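Local atomic coordinates of kallistatin (Homo sapiens, PDB entry 6F4V), a protein that inhibits the serine protease tissue kallikrein, forming an equimolar, heat- and SDS-stable complex with it as it is cleaved at its reactive site. Residues Leu3-Ala8 / Arg73-Leu78; Ser35-Tyr40 / Glu57-Asn62; His50-Ile55 / Leu66-Val71. One frame throughout, in Å; residues are numbered along the deposited sequence. Where two conformers were deposited one is given.

Interaction 1. Residues Leu3-Ala8 / Arg73-Leu78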
loop_
_atom_site.group_PDB
_atom_site.type_symbol
_atom_site.label_atom_id
_atom_site.label_comp_id
_atom_site.label_asym_id
_atom_site.label_seq_id
_atom_site.Cartn_x
_atom_site.Cartn_y
_atom_site.Cartn_z
ATOM N N LEU A 3 -16.978 -0.730 5.431
ATOM C CA LEU A 3 -16.777 -2.057 5.981
ATOM C C LEU A 3 -17.131 -3.162 4.999
ATOM O O LEU A 3 -16.531 -4.227 5.073
ATOM C CB LEU A 3 -17.528 -2.227 7.303
ATOM C CG LEU A 3 -16.808 -1.669 8.551
ATOM C CD1 LEU A 3 -15.822 -0.519 8.304
ATOM C CD2 LEU A 3 -17.845 -1.268 9.597
ATOM N N LYS A 4 -18.035 -2.913 4.049
ATOM C CA LYS A 4 -18.351 -3.943 3.041
ATOM C C LYS A 4 -17.160 -4.318 2.156
ATOM O O LYS A 4 -17.070 -5.470 1.693
ATOM C CB LYS A 4 -19.547 -3.551 2.150
ATOM C CG LYS A 4 -20.889 -3.692 2.873
ATOM C CD LYS A 4 -22.065 -3.629 1.907
ATOM C CE LYS A 4 -23.384 -3.756 2.661
ATOM N NZ LYS A 4 -24.434 -2.968 1.967
ATOM N N ILE A 5 -16.248 -3.373 1.929
ATOM C CA ILE A 5 -15.101 -3.635 1.048
ATOM C C ILE A 5 -13.842 -4.061 1.800
ATOM O O ILE A 5 -12.847 -4.385 1.165
ATOM C CB ILE A 5 -14.810 -2.461 0.087
ATOM C CG1 ILE A 5 -14.383 -1.188 0.796
ATOM C CG2 ILE A 5 -16.051 -2.220 -0.799
ATOM C CD1 ILE A 5 -13.824 -0.164 -0.160
ATOM N N ALA A 6 -13.889 -4.051 3.135
ATOM C CA ALA A 6 -12.689 -4.316 3.941
ATOM C C ALA A 6 -12.159 -5.742 3.715
ATOM O O ALA A 6 -10.954 -5.904 3.566
ATOM C CB ALA A 6 -12.936 -4.047 5.417
ATOM N N PRO A 7 -13.047 -6.763 3.646
ATOM C CA PRO A 7 -12.545 -8.126 3.418
ATOM C C PRO A 7 -11.799 -8.289 2.099
ATOM O O PRO A 7 -10.717 -8.875 2.097
ATOM C CB PRO A 7 -13.838 -8.990 3.439
ATOM C CG PRO A 7 -14.746 -8.227 4.376
ATOM C CD PRO A 7 -14.500 -6.794 3.942
ATOM N N ALA A 8 -12.363 -7.783 0.998
ATOM C CA ALA A 8 -11.708 -7.899 -0.313
ATOM C C ALA A 8 -10.381 -7.147 -0.343
ATOM O O ALA A 8 -9.372 -7.673 -0.818
ATOM C CB ALA A 8 -12.595 -7.378 -1.402
ATOM N N ARG A 73 -19.215 2.892 -3.819
ATOM C CA ARG A 73 -19.619 3.675 -2.653
ATOM C C ARG A 73 -18.778 3.365 -1.406
ATOM O O ARG A 73 -18.477 4.261 -0.611
ATOM C CB ARG A 73 -21.121 3.463 -2.393
ATOM C CG ARG A 73 -22.006 3.960 -3.525
ATOM C CD ARG A 73 -21.741 5.408 -3.911
ATOM N NE ARG A 73 -22.562 5.837 -5.047
ATOM C CZ ARG A 73 -22.542 7.067 -5.575
ATOM N NH1 ARG A 73 -21.764 8.027 -5.055
ATOM N NH2 ARG A 73 -23.307 7.340 -6.627
ATOM N N GLY A 74 -18.377 2.098 -1.260
ATOM C CA GLY A 74 -17.429 1.697 -0.221
ATOM C C GLY A 74 -16.118 2.466 -0.335
ATOM O O GLY A 74 -15.640 3.044 0.643
ATOM N N PHE A 75 -15.552 2.522 -1.533
ATOM C CA PHE A 75 -14.311 3.305 -1.737
ATOM C C PHE A 75 -14.535 4.791 -1.478
ATOM O O PHE A 75 -13.706 5.434 -0.875
ATOM C CB PHE A 75 -13.711 3.096 -3.138
ATOM C CG PHE A 75 -12.869 1.853 -3.246
ATOM C CD1 PHE A 75 -11.582 1.824 -2.680
ATOM C CD2 PHE A 75 -13.328 0.731 -3.869
ATOM C CE1 PHE A 75 -10.788 0.697 -2.756
ATOM C CE2 PHE A 75 -12.528 -0.412 -3.962
ATOM C CZ PHE A 75 -11.254 -0.420 -3.392
ATOM N N GLN A 76 -15.650 5.329 -1.956
ATOM C CA GLN A 76 -15.963 6.738 -1.733
ATOM C C GLN A 76 -15.939 7.049 -0.243
ATOM O O GLN A 76 -15.344 8.033 0.178
ATOM C CB GLN A 76 -17.348 7.090 -2.295
ATOM C CG GLN A 76 -17.671 8.583 -2.192
ATOM C CD GLN A 76 -19.087 8.905 -2.626
ATOM O OE1 GLN A 76 -19.900 8.013 -2.845
ATOM N NE2 GLN A 76 -19.379 10.179 -2.779
ATOM N N HIS A 77 -16.591 6.205 0.543
ATOM C CA HIS A 77 -16.642 6.395 2.001
ATOM C C HIS A 77 -15.271 6.183 2.653
ATOM O O HIS A 77 -14.925 6.888 3.574
ATOM C CB HIS A 77 -17.661 5.445 2.646
ATOM C CG HIS A 77 -17.825 5.635 4.124
ATOM N ND1 HIS A 77 -17.181 4.839 5.057
ATOM C CD2 HIS A 77 -18.554 6.532 4.844
ATOM C CE1 HIS A 77 -17.493 5.244 6.280
ATOM N NE2 HIS A 77 -18.333 6.263 6.178
ATOM N N LEU A 78 -14.533 5.171 2.184
ATOM C CA LEU A 78 -13.185 4.871 2.670
ATOM C C LEU A 78 -12.258 6.064 2.477
ATOM O O LEU A 78 -11.601 6.520 3.414
ATOM C CB LEU A 78 -12.650 3.651 1.914
ATOM C CG LEU A 78 -11.189 3.209 1.965
ATOM C CD1 LEU A 78 -10.721 3.233 3.379
ATOM C CD2 LEU A 78 -11.068 1.807 1.405
#

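Interaction 2. Residues Ser35-Tyr40 / Glu57-Asn62. With EDO (1,2-ethanediol), chain D.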
loop_
_atom_site.group_PDB
_atom_site.type_symbol
_atom_site.label_atom_id
_atom_site.label_comp_id
_atom_site.label_asym_id
_atom_site.label_seq_id
_atom_site.Cartn_x
_atom_site.Cartn_y
_atom_site.Cartn_z
ATOM N N SER A 35 -3.717 1.811 -2.225
ATOM C CA SER A 35 -3.487 2.597 -3.428
ATOM C C SER A 35 -3.730 1.771 -4.688
ATOM O O SER A 35 -4.421 2.228 -5.621
ATOM C CB SER A 35 -2.067 3.133 -3.456
ATOM O OG SER A 35 -1.765 3.705 -4.714
ATOM N N ILE A 36 -3.203 0.558 -4.701
ATOM C CA ILE A 36 -3.427 -0.296 -5.862
ATOM C C ILE A 36 -4.911 -0.606 -6.052
ATOM O O ILE A 36 -5.428 -0.465 -7.182
ATOM C CB ILE A 36 -2.579 -1.595 -5.830
ATOM C CG1 ILE A 36 -1.069 -1.267 -5.768
ATOM C CG2 ILE A 36 -2.921 -2.456 -7.026
ATOM C CD1 ILE A 36 -0.195 -2.488 -5.495
ATOM N N SER A 37 -5.578 -1.045 -4.984
ATOM C CA SER A 37 -7.019 -1.379 -5.026
ATOM C C SER A 37 -7.868 -0.206 -5.529
ATOM O O SER A 37 -8.719 -0.360 -6.432
ATOM C CB SER A 37 -7.498 -1.845 -3.649
ATOM O OG SER A 37 -6.900 -3.074 -3.324
ATOM N N ALA A 38 -7.668 0.971 -4.939
ATOM C CA ALA A 38 -8.414 2.156 -5.343
ATOM C C ALA A 38 -8.144 2.600 -6.782
ATOM O O ALA A 38 -9.074 3.035 -7.463
ATOM C CB ALA A 38 -8.159 3.322 -4.389
ATOM N N ALA A 39 -6.900 2.493 -7.233
ATOM C CA ALA A 39 -6.562 2.795 -8.644
ATOM C C ALA A 39 -7.319 1.888 -9.614
ATOM O O ALA A 39 -7.936 2.338 -10.594
ATOM C CB ALA A 39 -5.061 2.700 -8.873
ATOM N N TYR A 40 -7.259 0.605 -9.337
ATOM C CA TYR A 40 -7.880 -0.383 -10.222
ATOM C C TYR A 40 -9.403 -0.391 -10.137
ATOM O O TYR A 40 -10.078 -0.550 -11.153
ATOM C CB TYR A 40 -7.237 -1.749 -10.010
ATOM C CG TYR A 40 -5.904 -1.854 -10.725
ATOM C CD1 TYR A 40 -4.784 -1.122 -10.317
ATOM C CD2 TYR A 40 -5.764 -2.648 -11.851
ATOM C CE1 TYR A 40 -3.575 -1.206 -10.988
ATOM C CE2 TYR A 40 -4.555 -2.755 -12.506
ATOM C CZ TYR A 40 -3.472 -2.032 -12.097
ATOM O OH TYR A 40 -2.313 -2.150 -12.813
ATOM N N GLU A 57 -13.119 -8.765 -9.468
ATOM C CA GLU A 57 -12.821 -10.098 -8.912
ATOM C C GLU A 57 -11.349 -10.284 -8.580
ATOM O O GLU A 57 -11.041 -10.846 -7.555
ATOM C CB GLU A 57 -13.314 -11.233 -9.834
ATOM C CG GLU A 57 -14.819 -11.316 -9.734
ATOM C CD GLU A 57 -15.491 -12.148 -10.815
ATOM O OE1 GLU A 57 -14.853 -12.445 -11.848
ATOM O OE2 GLU A 57 -16.686 -12.443 -10.601
ATOM N N GLY A 58 -10.465 -9.783 -9.437
ATOM C CA GLY A 58 -9.032 -9.774 -9.182
ATOM C C GLY A 58 -8.671 -9.047 -7.877
ATOM O O GLY A 58 -7.740 -9.444 -7.165
ATOM N N LEU A 59 -9.417 -7.988 -7.597
ATOM C CA LEU A 59 -9.251 -7.208 -6.361
ATOM C C LEU A 59 -9.865 -7.873 -5.148
ATOM O O LEU A 59 -9.824 -7.301 -4.046
ATOM C CB LEU A 59 -9.838 -5.811 -6.548
ATOM C CG LEU A 59 -9.060 -4.926 -7.490
ATOM C CD1 LEU A 59 -9.837 -3.641 -7.746
ATOM C CD2 LEU A 59 -7.668 -4.650 -6.926
ATOM N N GLY A 60 -10.506 -9.026 -5.342
ATOM C CA GLY A 60 -11.049 -9.819 -4.253
ATOM C C GLY A 60 -12.531 -9.643 -3.998
ATOM O O GLY A 60 -13.053 -10.231 -3.053
ATOM N N PHE A 61 -13.243 -8.897 -4.836
ATOM C CA PHE A 61 -14.645 -8.636 -4.558
ATOM C C PHE A 61 -15.494 -9.817 -4.994
ATOM O O PHE A 61 -15.235 -10.397 -6.041
ATOM C CB PHE A 61 -15.106 -7.327 -5.209
ATOM C CG PHE A 61 -14.467 -6.152 -4.595
ATOM C CD1 PHE A 61 -14.853 -5.749 -3.331
ATOM C CD2 PHE A 61 -13.420 -5.489 -5.218
ATOM C CE1 PHE A 61 -14.233 -4.694 -2.723
ATOM C CE2 PHE A 61 -12.764 -4.444 -4.590
ATOM C CZ PHE A 61 -13.179 -4.043 -3.332
ATOM N N ASN A 62 -16.444 -10.198 -4.144
ATOM C CA ASN A 62 -17.374 -11.282 -4.449
ATOM C C ASN A 62 -18.621 -10.606 -4.964
ATOM O O ASN A 62 -19.396 -10.013 -4.198
ATOM C CB ASN A 62 -17.652 -12.140 -3.210
ATOM C CG ASN A 62 -18.594 -13.295 -3.502
ATOM O OD1 ASN A 62 -19.367 -13.256 -4.467
ATOM N ND2 ASN A 62 -18.554 -14.321 -2.646
HETATM C C1 EDO D . -12.373 -12.105 0.046
HETATM O O1 EDO D . -11.872 -11.763 -1.262
HETATM C C2 EDO D . -13.622 -11.298 0.391
HETATM O O2 EDO D . -14.681 -11.551 -0.555
HETATM O O HOH W 1 -8.995 -4.747 -3.355
#

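Interaction 3. Residues His50-Ile55 / Leu66-Val71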
loop_
_atom_site.group_PDB
_atom_site.type_symbol
_atom_site.label_atom_id
_atom_site.label_comp_id
_atom_site.label_asym_id
_atom_site.label_seq_id
_atom_site.Cartn_x
_atom_site.Cartn_y
_atom_site.Cartn_z
ATOM N N HIS A 50 -17.447 -8.227 -19.233
ATOM C CA HIS A 50 -16.554 -9.146 -18.538
ATOM C C HIS A 50 -15.324 -8.449 -17.946
ATOM O O HIS A 50 -14.854 -8.840 -16.881
ATOM C CB HIS A 50 -16.062 -10.271 -19.483
ATOM C CG HIS A 50 -15.076 -9.813 -20.535
ATOM N ND1 HIS A 50 -15.453 -9.148 -21.691
ATOM C CD2 HIS A 50 -13.723 -9.942 -20.608
ATOM C CE1 HIS A 50 -14.380 -8.900 -22.429
ATOM N NE2 HIS A 50 -13.312 -9.359 -21.792
ATOM N N SER A 51 -14.777 -7.466 -18.646
ATOM C CA SER A 51 -13.543 -6.828 -18.168
ATOM C C SER A 51 -13.734 -6.107 -16.830
ATOM O O SER A 51 -12.831 -6.071 -16.002
ATOM C CB SER A 51 -12.981 -5.860 -19.211
ATOM O OG SER A 51 -12.556 -6.571 -20.381
ATOM N N ARG A 52 -14.897 -5.510 -16.662
ATOM C CA ARG A 52 -15.262 -4.779 -15.443
ATOM C C ARG A 52 -15.346 -5.739 -14.256
ATOM O O ARG A 52 -14.704 -5.535 -13.226
ATOM C CB ARG A 52 -16.593 -4.070 -15.672
ATOM C CG ARG A 52 -16.987 -3.027 -14.642
ATOM C CD ARG A 52 -18.336 -2.452 -15.071
ATOM N NE ARG A 52 -18.752 -1.272 -14.319
ATOM C CZ ARG A 52 -18.715 -0.000 -14.741
ATOM N NH1 ARG A 52 -18.209 0.343 -15.929
ATOM N NH2 ARG A 52 -19.155 0.965 -13.915
ATOM N N SER A 53 -16.094 -6.829 -14.418
ATOM C CA SER A 53 -16.234 -7.791 -13.315
ATOM C C SER A 53 -14.906 -8.491 -13.006
ATOM O O SER A 53 -14.599 -8.716 -11.837
ATOM C CB SER A 53 -17.366 -8.795 -13.571
ATOM O OG SER A 53 -17.115 -9.541 -14.730
ATOM N N GLN A 54 -14.115 -8.797 -14.027
ATOM C CA GLN A 54 -12.818 -9.427 -13.814
ATOM C C GLN A 54 -11.833 -8.534 -13.040
ATOM O O GLN A 54 -11.073 -9.051 -12.268
ATOM C CB GLN A 54 -12.213 -9.882 -15.136
ATOM C CG GLN A 54 -13.024 -11.058 -15.702
ATOM C CD GLN A 54 -12.251 -11.984 -16.580
ATOM O OE1 GLN A 54 -11.141 -12.418 -16.232
ATOM N NE2 GLN A 54 -12.882 -12.395 -17.696
ATOM N N ILE A 55 -11.875 -7.223 -13.231
ATOM C CA ILE A 55 -10.964 -6.361 -12.439
ATOM C C ILE A 55 -11.399 -6.434 -10.976
ATOM O O ILE A 55 -10.557 -6.633 -10.078
ATOM C CB ILE A 55 -10.975 -4.900 -12.915
ATOM C CG1 ILE A 55 -10.306 -4.750 -14.278
ATOM C CG2 ILE A 55 -10.282 -3.987 -11.900
ATOM C CD1 ILE A 55 -10.701 -3.423 -14.942
ATOM N N LEU A 66 -21.677 -8.587 -3.260
ATOM C CA LEU A 66 -21.588 -7.142 -3.382
ATOM C C LEU A 66 -21.980 -6.717 -4.766
ATOM O O LEU A 66 -21.566 -7.311 -5.738
ATOM C CB LEU A 66 -20.138 -6.658 -3.127
ATOM C CG LEU A 66 -19.561 -6.960 -1.749
ATOM C CD1 LEU A 66 -18.211 -6.277 -1.590
ATOM C CD2 LEU A 66 -20.520 -6.515 -0.665
ATOM N N SER A 67 -22.736 -5.640 -4.849
ATOM C CA SER A 67 -22.958 -4.965 -6.109
ATOM C C SER A 67 -21.779 -4.057 -6.431
ATOM O O SER A 67 -20.965 -3.684 -5.556
ATOM C CB SER A 67 -24.229 -4.122 -6.036
ATOM O OG SER A 67 -24.044 -3.011 -5.177
ATOM N N GLU A 68 -21.721 -3.673 -7.690
ATOM C CA GLU A 68 -20.727 -2.719 -8.157
ATOM C C GLU A 68 -20.845 -1.440 -7.373
ATOM O O GLU A 68 -19.835 -0.853 -6.957
ATOM C CB GLU A 68 -20.968 -2.395 -9.607
ATOM C CG GLU A 68 -19.800 -2.669 -10.483
ATOM C CD GLU A 68 -20.197 -2.479 -11.909
ATOM O OE1 GLU A 68 -20.241 -3.491 -12.636
ATOM O OE2 GLU A 68 -20.493 -1.314 -12.266
ATOM N N SER A 69 -22.091 -1.018 -7.179
ATOM C CA SER A 69 -22.394 0.148 -6.366
ATOM C C SER A 69 -21.872 0.021 -4.928
ATOM O O SER A 69 -21.310 0.979 -4.408
ATOM C CB SER A 69 -23.900 0.479 -6.417
ATOM O OG SER A 69 -24.199 1.579 -5.588
ATOM N N ASP A 70 -22.012 -1.149 -4.304
ATOM C CA ASP A 70 -21.443 -1.372 -2.971
ATOM C C ASP A 70 -19.906 -1.148 -2.986
ATOM O O ASP A 70 -19.351 -0.612 -2.033
ATOM C CB ASP A 70 -21.658 -2.830 -2.483
ATOM C CG ASP A 70 -23.115 -3.164 -2.121
ATOM O OD1 ASP A 70 -23.846 -2.282 -1.610
ATOM O OD2 ASP A 70 -23.481 -4.350 -2.336
ATOM N N VAL A 71 -19.240 -1.587 -4.038
ATOM C CA VAL A 71 -17.763 -1.457 -4.127
ATOM C C VAL A 71 -17.400 0.011 -4.228
ATOM O O VAL A 71 -16.612 0.512 -3.437
ATOM C CB VAL A 71 -17.207 -2.273 -5.306
ATOM C CG1 VAL A 71 -15.712 -2.036 -5.503
ATOM C CG2 VAL A 71 -17.469 -3.760 -5.059
#

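Interaction 1. Residues Leu3-Ala8 / Arg73-Leu78
Ile-5, Gly-74, Phe-75 and Leu-78 form a buried, wholly apolar contact in which the first residues of the chain close against the middle of helix 68-83. There is no hydrogen bond between the segments, and almost everything rests on one methyl group. Ile-5 CD1 stands 3.7 Å above the centroid of the Phe-75 ring and 8° off the ring normal, a CH-pi contact made squarely over the face. The same methyl reaches the helix backbone, with Ile-5 CD1 3.5 Å from Phe-75 N. Ile-5 CD1 also approaches Leu-78 CD2, at 3.7 Å, but Leu-78 has two conformers, so this approach is less certain. The torsions explain the reach: Ile-5 CG1 lies between the backbone N and the carbonyl carbon (chi1 65°), and the extended chi2 then carries CD1 onto the helix. In serpin terms, helix 6-23 is helix A and 68-83 is helix D, and Ile-5 lies at the N-terminal end of the chain, by the first of them. Gly-74 permits the short spacing, its CA being 6.0 Å from Ile-5 CA; a beta carbon there would fall 2.7 Å from Ile-5 CG2, a clash. Phe-61 packs on both Ile-5 and Phe-75, while Ser-37, Ala-38 and Ala-41 of helix 33-44 touch the Phe-75 side chain. Polar groups take their place along the helix and not across the contact: Arg-73 NH1 donates to Gln-76 OE1 at 2.9 Å, with an N-H...O angle of 162° and the oxygen in the guanidinium plane.

Interaction 2. Residues Ser35-Tyr40 / Glu57-Asn62
Tyr-40 meets Leu-59 through its stem and not through its ring: Leu-59 CD1 rests 3.9 Å from Tyr-40 CB, whereas the nearest ring atom, Tyr-40 CG, is 5.0 Å from Leu-59 CD2. The ring is engaged by other parts of the fold, meeting the Phe-337 ring with planes about 85° apart, and its OH is hydrogen-bonded to Ser-316 OG. The second flat group, the Phe-61 ring, is packed by Val-71 of helix 68-83 and by Ala-8 and Asn-9 of helix 6-23. Leu-59 sets its two methyls against the Ser-37 backbone. Leu-59 CD1 lies 3.7 Å from Ser-37 O, and Leu-59 CD2 3.8 Å from Ser-37 CA. Leu-59 CG stands beside its own backbone N (chi1 -70°). The chain can turn here because helix 49-58 ends in a Schellman motif: Gly-60 has phi 99°, where a beta carbon would jam against the carbonyl oxygen of Leu-59. That carbonyl is bridged to the other helix by a water, which lies 2.8 Å from Leu-59 O and 2.7 Å from Ser-37 OG; the serine hydroxyl is also hydrogen-bonded to Pro-33 O. A buried leucine thus supplies the dispersion contact, while a single water meets the Leu-59 carbonyl just past helix 49-58 and ties it to a serine hydroxyl across an otherwise unbonded interface.

Interaction 3. Residues His50-Ile55 / Leu66-Val71
Arg-52 and Glu-68 carry this surface contact alone, joining helix 49-58 to the first turn of helix 68-83. The tight part is a salt bridge centred on one carboxylate oxygen: Arg-52 NE donates to Glu-68 OE2 at 2.7 Å, and Arg-52 NH2 reaches the same OE2 at 3.1 Å. Both bonds are weak by angle, 147° and 129°, because OE2 sits at the guanidinium edge and is shared by two N-H groups. The other oxygen, Glu-68 OE1, lies nearer the aliphatic part, 3.3 Å from Arg-52 CD, and the guanidinium and carboxylate planes are 38° apart. The extended arginine chain carries NE out to the carboxylate, crossing Glu-68 at about a right angle.

The looser side is the surroundings, where both residues remain partly exposed. Arg-52 NH1 turns from Glu-68 to bond Ala-47 O, and Glu-68 also packs on Leu-56. Replacing Arg-52 by a leucine would probably leave the Glu-68 carboxylate without its cationic mate and free to swing towards solvent. Glu-68 directly follows Ser-67, the N-cap of a capping box with Asp-70, so the helix start is likely to favour its negative charge alongside the guanidinium.

Interactions 1 and 2 are buried, whereas interaction 3 lies at the surface, its touching residues only partly exposed. The chemistry follows: apolar packing without polar bonds in 3-8/73-78, leucine packing with one water bridge in 35-40/57-62, and a salt bridge in 50-55/66-71. Helix 68-83 serves interactions 1 and 3, and helix 49-58 serves interactions 2 and 3. Interactions 2 and 3 lie within the chain loop closed by interaction 1, and their own segments alternate. Phe-61 of interaction 2 reaches both others, with Phe-61 CD1 3.7 Å from Val-71 CG2. Interactions 2 and 3 have the closest centres, about 9 Å apart.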